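Local coordinates for protein RsfP (Uncultured bacterium, PDB 4GLJ) that catalyses the phosphate-dependent cleavage of methylthioadenosine, as a methylthioadenosine phosphorylase of the phosphorylase superfamily, and binds the dye rhodamine B, at the interface of chains A and B. Sequence-based numbering; all coordinates share one arbitrary frame. Chains: chain A/B, RsfP.

The interface of chains A and B. Residues chain A 126-127, 129-130, 133, 135-136, 209; chain B 72, 176-178.
B:Pro177 pushes its ring, carried on a cis peptide bond after B:Gly176, against A:Thr127 at the centre of this subunit contact. Ring atom CG of B:Pro177 lies 3.6 Å from CB of A:Thr127, and CD packs on the same carbon and on the methyl CG2. The two side chains meet at a slant. On its other flank the ring offers CB to the imidazole carbon CE1 of A:His136 and to the carbonyl oxygen of A:Ala135. Further along, the methyl CG2 of B:Thr72 rests on A:Gly130, 3.8 Å from its CA, where the glycine has no side chain to intervene. Within chain A, A:Ala135 CB caps one face of the A:Phe129 ring over its centre, while A:Thr127 OG1 lies at the ring edge, in plane.

Loops of both chains and the end of helix A 200-209 meet here, joining two copies of the deposited trimer, probably the biological assembly. Polar bonds ring this centre. ND1 of A:His136 donates to the carbonyl O of B:Pro177 at 2.6 Å, nearly straight (165° at H) and close to the imidazole plane. The hydroxyl OG1 of A:Thr127, anti to its backbone N (chi1 -179°), gives its hydrogen to the syn lone pair of A:Glu209 OE2 and accepts from A:Phe129 N. That same carboxylate oxygen takes a second bond, 2.8 Å from the amide NE2 of B:Gln178, which comes from above the carboxylate plane. B:Gln178 bends at chi2 (91°), and NE2 also donates to the backbone O of A:Ser126. A leucine in place of B:Gln178 would probably leave A:Glu209 OE2 and A:Ser126 O without their cross-subunit donor. Water 2 links A:Phe129 O to the B:Thr72 hydroxyl. Water 1 completes the rim, 2.8 Å from A:Ser126 OG and 2.7 Å from both the amide oxygen OE1 of B:Gln178 and the carbonyl O of B:Gly176.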
loop_
_atom_site.group_PDB
_atom_site.type_symbol
_atom_site.label_atom_id
_atom_site.label_comp_id
_atom_site.label_asym_id
_atom_site.label_seq_id
_atom_site.Cartn_x
_atom_site.Cartn_y
_atom_site.Cartn_z
ATOM N N SER A 126 -4.538 -8.753 -6.567
ATOM C CA SER A 126 -4.667 -9.718 -5.464
ATOM C C SER A 126 -6.051 -10.438 -5.459
ATOM O O SER A 126 -6.452 -11.044 -4.460
ATOM C CB SER A 126 -4.405 -9.004 -4.118
ATOM O OG SER A 126 -5.315 -7.891 -4.062
ATOM N N THR A 127 -6.704 -10.441 -6.618
ATOM C CA THR A 127 -7.993 -11.130 -6.796
ATOM C C THR A 127 -8.161 -11.462 -8.259
ATOM O O THR A 127 -7.577 -10.837 -9.166
ATOM C CB THR A 127 -9.174 -10.231 -6.323
ATOM O OG1 THR A 127 -10.419 -10.920 -6.485
ATOM C CG2 THR A 127 -9.260 -8.930 -7.130
ATOM N N PHE A 129 -11.219 -11.369 -9.167
ATOM C CA PHE A 129 -12.503 -10.719 -9.370
ATOM C C PHE A 129 -12.427 -9.269 -9.810
ATOM O O PHE A 129 -11.352 -8.701 -9.871
ATOM C CB PHE A 129 -13.383 -10.964 -8.111
ATOM C CG PHE A 129 -13.740 -12.444 -8.004
ATOM C CD1 PHE A 129 -12.938 -13.348 -7.268
ATOM C CD2 PHE A 129 -14.781 -12.965 -8.773
ATOM C CE1 PHE A 129 -13.252 -14.721 -7.247
ATOM C CE2 PHE A 129 -15.101 -14.313 -8.756
ATOM C CZ PHE A 129 -14.289 -15.213 -8.037
ATOM N N GLY A 130 -13.569 -8.658 -10.113
ATOM C CA GLY A 130 -13.552 -7.339 -10.721
ATOM C C GLY A 130 -13.910 -7.543 -12.179
ATOM O O GLY A 130 -14.105 -8.705 -12.643
ATOM N N ALA A 133 -17.458 -9.529 -12.311
ATOM C CA ALA A 133 -17.821 -10.524 -11.280
ATOM C C ALA A 133 -17.337 -10.004 -9.934
ATOM O O ALA A 133 -16.200 -9.527 -9.857
ATOM C CB ALA A 133 -17.140 -11.822 -11.581
ATOM N N ALA A 135 -16.891 -11.019 -5.790
ATOM C CA ALA A 135 -16.853 -12.098 -4.783
ATOM C C ALA A 135 -16.002 -11.601 -3.639
ATOM O O ALA A 135 -14.969 -10.896 -3.831
ATOM C CB ALA A 135 -16.208 -13.376 -5.358
ATOM N N HIS A 136 -16.373 -12.009 -2.432
ATOM C CA HIS A 136 -15.614 -11.588 -1.233
ATOM C C HIS A 136 -15.285 -12.802 -0.370
ATOM O O HIS A 136 -16.020 -13.109 0.531
ATOM C CB HIS A 136 -16.473 -10.601 -0.454
ATOM C CG HIS A 136 -16.663 -9.282 -1.155
ATOM N ND1 HIS A 136 -15.671 -8.319 -1.205
ATOM C CD2 HIS A 136 -17.727 -8.791 -1.895
ATOM C CE1 HIS A 136 -16.123 -7.281 -1.928
ATOM N NE2 HIS A 136 -17.391 -7.546 -2.316
ATOM N N GLU A 209 -9.588 -18.028 -3.366
ATOM C CA GLU A 209 -10.617 -17.742 -4.382
ATOM C C GLU A 209 -10.781 -18.884 -5.360
ATOM O O GLU A 209 -11.872 -19.035 -5.971
ATOM C CB GLU A 209 -10.268 -16.492 -5.198
ATOM C CG GLU A 209 -10.393 -15.216 -4.357
ATOM C CD GLU A 209 -10.162 -13.964 -5.171
ATOM O OE1 GLU A 209 -9.614 -14.095 -6.312
ATOM O OE2 GLU A 209 -10.510 -12.843 -4.656
ATOM N N THR B 72 -16.624 -4.185 -7.684
ATOM C CA THR B 72 -15.900 -4.426 -6.460
ATOM C C THR B 72 -15.378 -3.044 -5.952
ATOM O O THR B 72 -15.230 -2.114 -6.777
ATOM C CB THR B 72 -14.646 -5.306 -6.671
ATOM O OG1 THR B 72 -13.667 -4.691 -7.554
ATOM C CG2 THR B 72 -14.963 -6.705 -7.290
ATOM N N GLY B 176 -9.464 -4.727 -0.137
ATOM C CA GLY B 176 -10.466 -5.755 -0.491
ATOM C C GLY B 176 -9.886 -6.506 -1.695
ATOM O O GLY B 176 -8.721 -6.285 -2.058
ATOM N N PRO B 177 -10.681 -7.370 -2.357
ATOM C CA PRO B 177 -12.045 -7.648 -1.968
ATOM C C PRO B 177 -12.167 -8.668 -0.824
ATOM O O PRO B 177 -13.278 -8.820 -0.326
ATOM C CB PRO B 177 -12.654 -8.176 -3.290
ATOM C CG PRO B 177 -11.498 -8.948 -3.939
ATOM C CD PRO B 177 -10.293 -8.072 -3.608
ATOM N N GLN B 178 -11.081 -9.359 -0.423
ATOM C CA GLN B 178 -11.263 -10.442 0.574
ATOM C C GLN B 178 -11.446 -9.859 1.920
ATOM O O GLN B 178 -10.934 -8.767 2.167
ATOM C CB GLN B 178 -10.062 -11.426 0.558
ATOM C CG GLN B 178 -9.865 -12.046 -0.841
ATOM C CD GLN B 178 -8.903 -11.197 -1.691
ATOM O OE1 GLN B 178 -8.345 -10.183 -1.198
ATOM N NE2 GLN B 178 -8.704 -11.580 -2.927
HETATM O O HOH W 1 -6.716 -8.102 -1.622
HETATM O O HOH W 2 -11.255 -6.138 -8.490
#